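Local structure of anastral spindle 2, SAS 4 (4BY2) at residues K86-S89 with N94-M97; K105-N108 with T113-Y116. The protein probably acts as a tubulin-binding adaptor in centriole assembly, represented here by the TCP domain of Sas-4 fused to a proline-rich motif of Ana2. All coordinates share one frame; numbering follows the deposited sequence.

Contact 1 of 2, residues K86-S89 with N94-M97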
# COMPACT_ATOMS: atom_id res chain seq x y z
N LYS A 86 -13.02 -19.61 -0.51
CA LYS A 86 -11.77 -19.61 0.24
C LYS A 86 -10.94 -20.84 -0.16
O LYS A 86 -11.37 -21.97 0.07
CB LYS A 86 -12.04 -19.59 1.76
CG LYS A 86 -10.83 -19.23 2.61
CD LYS A 86 -11.04 -19.62 4.06
CE LYS A 86 -10.09 -18.93 5.00
NZ LYS A 86 -10.54 -17.55 5.33
N LYS A 87 -9.77 -20.61 -0.77
CA LYS A 87 -8.87 -21.68 -1.18
C LYS A 87 -7.67 -21.75 -0.24
O LYS A 87 -6.99 -20.74 -0.05
CB LYS A 87 -8.42 -21.50 -2.64
CG LYS A 87 -9.51 -21.78 -3.67
CD LYS A 87 -9.00 -21.69 -5.10
CE LYS A 87 -8.55 -23.02 -5.66
NZ LYS A 87 -8.13 -22.92 -7.08
N ILE A 88 -7.44 -22.91 0.38
CA ILE A 88 -6.34 -23.15 1.31
C ILE A 88 -5.39 -24.17 0.69
O ILE A 88 -5.85 -25.21 0.20
CB ILE A 88 -6.83 -23.60 2.72
CG1 ILE A 88 -7.95 -22.68 3.27
CG2 ILE A 88 -5.65 -23.70 3.72
CD1 ILE A 88 -8.78 -23.26 4.41
N SER A 89 -4.07 -23.89 0.73
CA SER A 89 -3.03 -24.80 0.24
C SER A 89 -2.93 -26.02 1.17
O SER A 89 -3.25 -25.90 2.36
CB SER A 89 -1.68 -24.08 0.17
OG SER A 89 -1.29 -23.58 1.44
N ASN A 94 -0.55 -20.90 2.39
CA ASN A 94 -1.04 -20.01 1.35
C ASN A 94 -2.57 -20.09 1.22
O ASN A 94 -3.13 -21.14 0.89
CB ASN A 94 -0.34 -20.28 0.02
CG ASN A 94 1.11 -19.85 -0.00
OD1 ASN A 94 1.93 -20.26 0.83
ND2 ASN A 94 1.47 -19.01 -0.97
N LEU A 95 -3.25 -18.97 1.53
CA LEU A 95 -4.71 -18.85 1.49
C LEU A 95 -5.14 -17.77 0.51
O LEU A 95 -4.42 -16.79 0.33
CB LEU A 95 -5.25 -18.49 2.89
CG LEU A 95 -4.95 -19.47 4.03
CD1 LEU A 95 -3.79 -18.98 4.88
CD2 LEU A 95 -6.16 -19.63 4.92
N ARG A 96 -6.32 -17.94 -0.12
CA ARG A 96 -6.88 -16.92 -1.02
C ARG A 96 -8.42 -16.92 -0.99
O ARG A 96 -9.06 -17.94 -1.23
CB ARG A 96 -6.31 -16.97 -2.46
CG ARG A 96 -6.61 -18.20 -3.30
CD ARG A 96 -6.02 -18.06 -4.70
NE ARG A 96 -6.62 -16.95 -5.45
CZ ARG A 96 -6.08 -16.40 -6.53
NH1 ARG A 96 -4.92 -16.83 -7.00
NH2 ARG A 96 -6.69 -15.39 -7.14
N MET A 97 -8.99 -15.76 -0.61
CA MET A 97 -10.43 -15.55 -0.52
C MET A 97 -10.91 -14.83 -1.77
O MET A 97 -10.54 -13.67 -1.99
CB MET A 97 -10.79 -14.77 0.76
CG MET A 97 -12.29 -14.55 0.96
SD MET A 97 -13.19 -15.96 1.65
CE MET A 97 -12.85 -15.76 3.38
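S89 OG, just beyond the end of strand 86-88, accepts the backbone N-H of N94 at 2.9 Å from N94 N. D91 OD1 is hydrogen-bonded to the same oxygen, and M93 N makes a weak bond to it, so three groups converge on one hydroxyl. The first torsion of S89 (chi1 59°) sets OG between its backbone N and carbonyl carbon, from where it meets N94 N. In return, S89 N donates to N94 O.

Deeper in this Sas-4 hairpin, K87 and R96 form the hydrogen-bonded pair. K87 N lies 2.8 Å from R96 O in an almost straight bond (178° at the hydrogen), and R96 N to K87 O is the reciprocal bond. On the face carrying these two residues, K87 CB packs on R96 CG at 3.8 Å, while the charged ends stay apart.

The opposite face carries K86, I88, L95 and M97. L95 CD2 is the shared apolar point, touching I88 CG1 at 3.9 Å and K86 CE at 4.0 Å; both neighbours run alongside L95 and point the same way. At the other end, the K86 chain slants across M97, with K86 CB 3.8 Å from M97 SD.

The pair is flanked on both sides: K86 and I88 bond through their backbones to I78 and K76 of strand 76-79, whereas strand 104-108 is the neighbour on the side of L95 and M97.

Contact 2 of 2, residues K105-N108 with T113-Y116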
# COMPACT_ATOMS: atom_id res chain seq x y z
N LYS A 105 -8.22 -11.76 -1.62
CA LYS A 105 -7.42 -11.59 -0.40
C LYS A 105 -6.44 -12.77 -0.25
O LYS A 105 -6.86 -13.87 0.14
CB LYS A 105 -8.32 -11.43 0.84
CG LYS A 105 -7.56 -11.04 2.10
CD LYS A 105 -8.51 -10.75 3.26
CE LYS A 105 -7.81 -10.73 4.59
NZ LYS A 105 -7.49 -12.11 5.07
N GLU A 106 -5.16 -12.54 -0.58
CA GLU A 106 -4.08 -13.55 -0.50
C GLU A 106 -3.33 -13.46 0.84
O GLU A 106 -2.84 -12.40 1.19
CB GLU A 106 -3.10 -13.39 -1.67
CG GLU A 106 -3.60 -13.97 -2.98
CD GLU A 106 -2.73 -13.71 -4.21
OE1 GLU A 106 -1.54 -13.36 -4.05
OE2 GLU A 106 -3.25 -13.88 -5.34
N THR A 107 -3.26 -14.59 1.57
CA THR A 107 -2.56 -14.68 2.86
C THR A 107 -1.41 -15.68 2.74
O THR A 107 -1.65 -16.89 2.66
CB THR A 107 -3.54 -15.00 4.01
OG1 THR A 107 -4.64 -14.08 3.97
CG2 THR A 107 -2.88 -14.93 5.38
N ASN A 108 -0.17 -15.16 2.70
CA ASN A 108 1.06 -15.95 2.60
C ASN A 108 1.73 -15.96 3.98
O ASN A 108 2.29 -14.94 4.39
CB ASN A 108 2.00 -15.35 1.54
CG ASN A 108 1.34 -15.00 0.23
OD1 ASN A 108 0.71 -13.94 0.08
ND2 ASN A 108 1.49 -15.87 -0.76
N THR A 113 2.82 -12.04 4.40
CA THR A 113 2.14 -11.00 3.64
C THR A 113 0.64 -11.22 3.46
O THR A 113 0.18 -12.35 3.28
CB THR A 113 2.81 -10.77 2.26
OG1 THR A 113 2.91 -12.01 1.56
CG2 THR A 113 4.17 -10.12 2.37
N VAL A 114 -0.11 -10.11 3.47
CA VAL A 114 -1.55 -10.08 3.23
C VAL A 114 -1.73 -9.15 2.02
O VAL A 114 -1.47 -7.95 2.12
CB VAL A 114 -2.38 -9.64 4.47
CG1 VAL A 114 -3.88 -9.67 4.17
CG2 VAL A 114 -2.07 -10.50 5.69
N LYS A 115 -2.09 -9.72 0.87
CA LYS A 115 -2.31 -8.97 -0.37
C LYS A 115 -3.81 -8.85 -0.63
O LYS A 115 -4.53 -9.83 -0.45
CB LYS A 115 -1.61 -9.63 -1.57
CG LYS A 115 -0.10 -9.48 -1.56
CD LYS A 115 0.52 -9.95 -2.87
CE LYS A 115 2.01 -9.70 -2.92
NZ LYS A 115 2.62 -10.26 -4.16
N TYR A 116 -4.28 -7.66 -1.03
CA TYR A 116 -5.70 -7.44 -1.31
C TYR A 116 -5.89 -6.74 -2.65
O TYR A 116 -5.30 -5.69 -2.88
CB TYR A 116 -6.39 -6.66 -0.18
CG TYR A 116 -7.91 -6.76 -0.21
CD1 TYR A 116 -8.66 -5.96 -1.06
CD2 TYR A 116 -8.58 -7.66 0.60
CE1 TYR A 116 -10.05 -6.06 -1.11
CE2 TYR A 116 -9.97 -7.76 0.58
CZ TYR A 116 -10.70 -6.96 -0.28
OH TYR A 116 -12.07 -7.04 -0.32
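K105 passes the CD2 side of the Y116 ring before reaching V114. Its CB lies 3.8 Å from Y116 CD2, meeting the ring obliquely, and CG sits at the same distance from that atom. CD is slightly farther, at 4.1 Å from Y116 CD2. Next, CE meets V114 CG1, also at 4.1 Å. The route follows from the first torsion: with CG anti to the backbone N (chi1 -171°), the extended chain passes the ring before bending at its last torsion. With an alanine here, the contacts of CG, CD and CE would be gone: Y116 CD2 would keep only the CB contact from this side chain, and V114 CG1 would probably lose its cover from CE.

The phenol end of Y116 is hydrogen-bonded to D103 OD2 and to the backbone N of R15, the latter in the fused Ana2 part.

On the face that bears E106, N108, T113 and K115, the T113 hydroxyl gives a weak bond to N108 OD1 at 3.3 Å. E106 and K115 touch through their CB atoms, while E106 OE1 and K115 NZ remain 5.2 Å apart, so any electrostatic attraction acts without a salt bridge.

The backbone evidence is four N-H to O bonds, two for each of the pairs E106-K115 and N108-T113; T113 N to N108 O is 2.9 Å. Two neighbouring strands at 168°, joined by a short turn, make a classical antiparallel beta hairpin, one hairpin of the long antiparallel meander of the Sas-4 TCP domain.

Overall arrangement
Contacts 1 and 2 are successive hairpins of the Sas-4 part, their centres about 9 Å apart, and they follow one another along the chain. Strands 94-98 and 104-108 join them as antiparallel neighbours. The seam has probable backbone hydrogen bonds from T107 N to L95 O (2.8 Å) and from M97 N to K105 O (2.9 Å). Across it R96 NH1 and E106 OE2 are 3.8 Å apart, a long and weak pairing of opposite charges rather than a salt bridge. Residues of the fused Ana2 motif reach both hairpins: among the contacts, M97 touches M12, while V114 and Y116 touch R15 and P14.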